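Local atomic coordinates of beta-Ala-His dipeptidase (Homo sapiens, PDB entry 3DLJ), a protein that hydrolyses carnosine, anserine and other Xaa-His dipeptides as a secreted, zinc-dependent dipeptidase of the peptidase M20A family. Residues V73-Q78 with E185-K190; F227-K232 with V255-S260. All coordinates share one frame; numbering follows the deposited sequence.

How the contacts relate
Contact 1 and contact 2 lie in two different parts of the chain, each with its own beta sheet. Contact 1 (73-78 with 185-190) belongs to the part whose His110, Asp143, Glu178, Asp206 and His456 bind the two zinc ions. Contact 2 (227-232 with 255-260) belongs to the sheet that contains strand 216-232, away from the zinc site. Their centres are about 35 Å apart, and their nearest atoms about 13 Å apart. Along the chain they follow in series. The side chain of Met75 is about 11 Å from that of Asp112 and about 12 Å from that of Glu177, both probable active-site residues. Both contacts are small and apolar: one helix leucine meets two side chains.

Contact 1. Residues V73-Q78 with E185-K190; sequences VDMGPQ and EELVEK
Leu187 of helix 184-191 meets Val73 and Met75 at the end of strand 69-73 and in the loop after it. The contact is purely apolar, and no hydrogen bond crosses it. It is small, burying 125 Å² in all.

Two kinds of approach can be told apart. The first is tip to tip: CG1 of Val73 lies 3.8 Å from CD1 of Leu187. This valine methyl stands anti to the backbone N (chi1 179°), and the CB of Val73 points at the helix.

The second is a crossing at about a right angle. Met75 does not start out toward the helix, but its chain bends at chi2 and again at chi3 (-79°), which brings its end across the leucine. CE of Met75 is 4.0 Å from CD2 of Leu187 and 4.1 Å from CB of the same leucine. SD of Met75 is also 4.0 Å from CD2 of Leu187. The two branches of the leucine thus have different partners, CD1 the valine and CD2 the methionine.

Val91 of the neighbouring strand 91-96 touches both Met75 and Leu187, and Ala183 also meets Met75. The arrangement is packing of a helix on the edge strand 69-73 and the loop that follows it, in the alpha/beta zinc-binding domain of an M20 peptidase.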
loop_
_atom_site.group_PDB
_atom_site.type_symbol
_atom_site.label_atom_id
_atom_site.label_comp_id
_atom_site.label_asym_id
_atom_site.label_seq_id
_atom_site.Cartn_x
_atom_site.Cartn_y
_atom_site.Cartn_z
ATOM N N VAL A 73 18.409 13.223 -0.116
ATOM C CA VAL A 73 18.327 13.964 1.142
ATOM C C VAL A 73 18.636 13.071 2.349
ATOM O O VAL A 73 17.955 12.064 2.580
ATOM C CB VAL A 73 16.894 14.549 1.326
ATOM C CG1 VAL A 73 16.769 15.307 2.649
ATOM C CG2 VAL A 73 16.507 15.421 0.133
ATOM N N ASP A 74 19.645 13.458 3.127
ATOM C CA ASP A 74 19.999 12.741 4.345
ATOM C C ASP A 74 18.839 12.831 5.354
ATOM O O ASP A 74 18.360 13.926 5.671
ATOM C CB ASP A 74 21.315 13.289 4.922
ATOM N N MET A 75 18.367 11.681 5.826
ATOM C CA MET A 75 17.177 11.635 6.678
ATOM C C MET A 75 17.461 11.421 8.182
ATOM O O MET A 75 16.551 11.550 9.012
ATOM C CB MET A 75 16.194 10.569 6.171
ATOM C CG MET A 75 15.751 10.738 4.714
ATOM S SD MET A 75 14.955 12.322 4.401
ATOM C CE MET A 75 13.302 12.019 5.037
ATOM N N GLY A 76 18.710 11.093 8.521
ATOM C CA GLY A 76 19.108 10.873 9.916
ATOM C C GLY A 76 18.621 9.546 10.490
ATOM O O GLY A 76 18.140 8.703 9.745
ATOM N N PRO A 77 18.755 9.353 11.827
ATOM C CA PRO A 77 18.447 8.088 12.524
ATOM C C PRO A 77 16.967 7.732 12.716
ATOM O O PRO A 77 16.104 8.609 12.831
ATOM C CB PRO A 77 19.117 8.261 13.901
ATOM C CG PRO A 77 19.974 9.507 13.783
ATOM C CD PRO A 77 19.296 10.357 12.759
ATOM N N GLN A 78 16.709 6.429 12.741
ATOM C CA GLN A 78 15.425 5.881 13.093
ATOM C C GLN A 78 15.556 5.331 14.514
ATOM O O GLN A 78 16.250 4.330 14.738
ATOM C CB GLN A 78 15.063 4.753 12.122
ATOM C CG GLN A 78 13.740 4.056 12.392
ATOM C CD GLN A 78 13.595 2.750 11.616
ATOM O OE1 GLN A 78 14.555 2.252 11.036
ATOM N NE2 GLN A 78 12.393 2.197 11.606
ATOM N N GLU A 185 7.143 13.124 6.449
ATOM C CA GLU A 185 6.240 14.261 6.720
ATOM C C GLU A 185 6.954 15.585 7.066
ATOM O O GLU A 185 6.570 16.641 6.570
ATOM C CB GLU A 185 5.219 13.872 7.795
ATOM C CG GLU A 185 4.064 14.846 7.970
ATOM C CD GLU A 185 3.112 14.422 9.092
ATOM O OE1 GLU A 185 2.615 13.268 9.059
ATOM O OE2 GLU A 185 2.864 15.236 10.009
ATOM N N GLU A 186 7.996 15.519 7.895
ATOM C CA GLU A 186 8.820 16.693 8.214
ATOM C C GLU A 186 9.597 17.243 7.014
ATOM O O GLU A 186 9.762 18.465 6.880
ATOM C CB GLU A 186 9.785 16.399 9.376
ATOM N N LEU A 187 10.081 16.348 6.151
ATOM C CA LEU A 187 10.752 16.764 4.923
ATOM C C LEU A 187 9.763 17.402 3.966
ATOM O O LEU A 187 10.071 18.424 3.348
ATOM C CB LEU A 187 11.470 15.589 4.228
ATOM C CG LEU A 187 12.195 15.916 2.903
ATOM C CD1 LEU A 187 13.386 16.878 3.126
ATOM C CD2 LEU A 187 12.636 14.658 2.172
ATOM N N VAL A 188 8.586 16.784 3.841
ATOM C CA VAL A 188 7.512 17.306 2.988
ATOM C C VAL A 188 7.132 18.707 3.451
ATOM O O VAL A 188 7.152 19.654 2.658
ATOM C CB VAL A 188 6.269 16.365 2.969
ATOM C CG1 VAL A 188 5.034 17.102 2.484
ATOM C CG2 VAL A 188 6.544 15.153 2.079
ATOM N N GLU A 189 6.804 18.819 4.741
ATOM C CA GLU A 189 6.536 20.091 5.416
ATOM C C GLU A 189 7.612 21.145 5.128
ATOM O O GLU A 189 7.293 22.244 4.667
ATOM C CB GLU A 189 6.377 19.843 6.926
ATOM C CG GLU A 189 6.271 21.097 7.786
ATOM C CD GLU A 189 4.971 21.862 7.567
ATOM O OE1 GLU A 189 3.875 21.243 7.625
ATOM O OE2 GLU A 189 5.060 23.093 7.342
ATOM N N LYS A 190 8.882 20.798 5.370
ATOM C CA LYS A 190 10.030 21.663 5.018
ATOM C C LYS A 190 10.053 22.094 3.549
ATOM O O LYS A 190 10.501 23.215 3.240
ATOM C CB LYS A 190 11.367 21.000 5.413
ATOM C CG LYS A 190 12.584 21.437 4.600
ATOM C CD LYS A 190 13.901 21.192 5.333
#

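Contact 2. Residues F227-K232 with V255-S260; sequences FMVEVK and VALLGS
The backbones of Val229, in strand 216-232, and Leu257, in helix 250-258, come nearest at 8.4 Å between their CA atoms, and side chains alone bridge the gap. The side chains of Val229, Val231 and Leu257 all leave the backbone toward the other segment.

One methyl of the leucine does the touching. CD1 of Leu257 is 3.8 Å from CG1 of Val229 and also 3.8 Å from CG2 of Val231. The two valines are two residues apart in the strand, so they present their methyls on the same face of the sheet. They use different branches, although their first torsions are nearly the same. In Val229 the touching CG1 is anti to the backbone N (chi1 -176°). In Val231 the touching CG2 lies beside the backbone N and anti to the carbonyl carbon. Val231 meets the leucine tip to tip, whereas Val229 and the leucine cross obliquely.

Helix 361-377 packs beside this pair: Leu372 touches Val229, and Val375 touches Leu257. Leu254, one turn earlier in helix 250-258, meets both valines.

Within 255-260, the carbonyl O of Leu257 accepts two bonds from Ser260. OG of Ser260 donates to O of Leu257 at 2.7 Å. It approaches bent, at 137° to the C=O bond, and somewhat out of the plane of the carbonyl. The backbone N of Ser260 bonds to the same O at 3.3 Å. OG of Ser260 is also hydrogen-bonded to NE2 of His371.

Helix 250-258 thus packs on one face of the mixed sheet that holds strand 216-232, consistent with the dimerisation (lid) domain of M20 peptidases. The strand and helix meet through buried hydrocarbon groups alone, so the contact probably relies on close packing and the exclusion of water.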
loop_
_atom_site.group_PDB
_atom_site.type_symbol
_atom_site.label_atom_id
_atom_site.label_comp_id
_atom_site.label_asym_id
_atom_site.label_seq_id
_atom_site.Cartn_x
_atom_site.Cartn_y
_atom_site.Cartn_z
ATOM N N PHE A 227 -4.473 -2.001 16.495
ATOM C CA PHE A 227 -4.470 -2.240 17.933
ATOM C C PHE A 227 -3.517 -3.368 18.318
ATOM O O PHE A 227 -3.361 -4.347 17.599
ATOM C CB PHE A 227 -5.890 -2.530 18.454
ATOM C CG PHE A 227 -6.816 -1.339 18.386
ATOM C CD1 PHE A 227 -7.540 -1.066 17.228
ATOM C CD2 PHE A 227 -6.953 -0.490 19.472
ATOM C CE1 PHE A 227 -8.369 0.038 17.153
ATOM C CE2 PHE A 227 -7.797 0.622 19.403
ATOM C CZ PHE A 227 -8.500 0.883 18.235
ATOM N N MET A 228 -2.843 -3.177 19.436
ATOM C CA MET A 228 -2.059 -4.200 20.066
ATOM C C MET A 228 -2.673 -4.422 21.426
ATOM O O MET A 228 -2.931 -3.466 22.145
ATOM C CB MET A 228 -0.618 -3.724 20.200
ATOM C CG MET A 228 0.048 -3.509 18.823
ATOM S SD MET A 228 1.829 -3.358 19.048
ATOM C CE MET A 228 2.303 -3.186 17.349
ATOM N N VAL A 229 -2.923 -5.681 21.778
ATOM C CA VAL A 229 -3.499 -6.018 23.070
ATOM C C VAL A 229 -2.552 -6.949 23.806
ATOM O O VAL A 229 -2.489 -8.139 23.502
ATOM C CB VAL A 229 -4.886 -6.716 22.929
ATOM C CG1 VAL A 229 -5.539 -6.996 24.317
ATOM C CG2 VAL A 229 -5.822 -5.917 22.045
ATOM N N GLU A 230 -1.833 -6.401 24.785
ATOM C CA GLU A 230 -0.918 -7.171 25.604
ATOM C C GLU A 230 -1.603 -7.745 26.848
ATOM O O GLU A 230 -2.259 -7.028 27.602
ATOM C CB GLU A 230 0.303 -6.326 25.974
ATOM C CG GLU A 230 1.444 -7.116 26.639
ATOM C CD GLU A 230 2.520 -6.202 27.263
ATOM O OE1 GLU A 230 2.229 -5.481 28.227
ATOM O OE2 GLU A 230 3.668 -6.214 26.785
ATOM N N VAL A 231 -1.483 -9.057 27.029
ATOM C CA VAL A 231 -1.852 -9.678 28.288
ATOM C C VAL A 231 -0.591 -10.291 28.916
ATOM O O VAL A 231 0.082 -11.114 28.305
ATOM C CB VAL A 231 -3.007 -10.738 28.152
ATOM C CG1 VAL A 231 -3.454 -11.185 29.526
ATOM C CG2 VAL A 231 -4.203 -10.188 27.385
ATOM N N LYS A 232 -0.284 -9.889 30.143
ATOM C CA LYS A 232 0.969 -10.267 30.796
ATOM C C LYS A 232 0.741 -10.857 32.180
ATOM O O LYS A 232 0.071 -10.256 33.015
ATOM C CB LYS A 232 1.910 -9.065 30.890
ATOM C CG LYS A 232 3.175 -9.385 31.660
ATOM C CD LYS A 232 4.137 -8.237 31.789
ATOM C CE LYS A 232 5.054 -8.475 33.011
ATOM N NZ LYS A 232 6.378 -7.812 32.854
ATOM N N VAL A 255 -7.248 -14.794 23.785
ATOM C CA VAL A 255 -8.180 -15.445 22.889
ATOM C C VAL A 255 -9.646 -15.029 23.142
ATOM O O VAL A 255 -10.441 -14.878 22.195
ATOM C CB VAL A 255 -7.994 -17.004 22.913
ATOM C CG1 VAL A 255 -9.164 -17.694 22.274
ATOM C CG2 VAL A 255 -6.673 -17.388 22.221
ATOM N N ALA A 256 -9.999 -14.844 24.408
ATOM C CA ALA A 256 -11.314 -14.336 24.755
ATOM C C ALA A 256 -11.471 -12.859 24.341
ATOM O O ALA A 256 -12.527 -12.455 23.873
ATOM C CB ALA A 256 -11.580 -14.514 26.241
ATOM N N LEU A 257 -10.426 -12.053 24.528
ATOM C CA LEU A 257 -10.424 -10.663 24.051
ATOM C C LEU A 257 -10.573 -10.555 22.548
ATOM O O LEU A 257 -11.425 -9.831 22.064
ATOM C CB LEU A 257 -9.150 -9.935 24.502
ATOM C CG LEU A 257 -9.120 -9.673 26.011
ATOM C CD1 LEU A 257 -7.727 -9.302 26.439
ATOM C CD2 LEU A 257 -10.134 -8.587 26.388
ATOM N N LEU A 258 -9.741 -11.275 21.816
ATOM C CA LEU A 258 -9.814 -11.313 20.353
ATOM C C LEU A 258 -11.132 -11.878 19.822
ATOM O O LEU A 258 -11.643 -11.411 18.800
ATOM C CB LEU A 258 -8.636 -12.132 19.798
ATOM C CG LEU A 258 -7.215 -11.605 20.052
ATOM C CD1 LEU A 258 -6.169 -12.573 19.455
ATOM C CD2 LEU A 258 -7.031 -10.172 19.520
ATOM N N GLY A 259 -11.675 -12.884 20.509
ATOM C CA GLY A 259 -12.934 -13.492 20.130
ATOM C C GLY A 259 -14.176 -12.663 20.398
ATOM O O GLY A 259 -15.261 -13.032 19.975
ATOM N N SER A 260 -14.015 -11.544 21.092
ATOM C CA SER A 260 -15.117 -10.659 21.466
ATOM C C SER A 260 -15.355 -9.508 20.459
ATOM O O SER A 260 -16.238 -8.688 20.658
ATOM C CB SER A 260 -14.813 -10.060 22.849
ATOM O OG SER A 260 -13.895 -8.965 22.718
#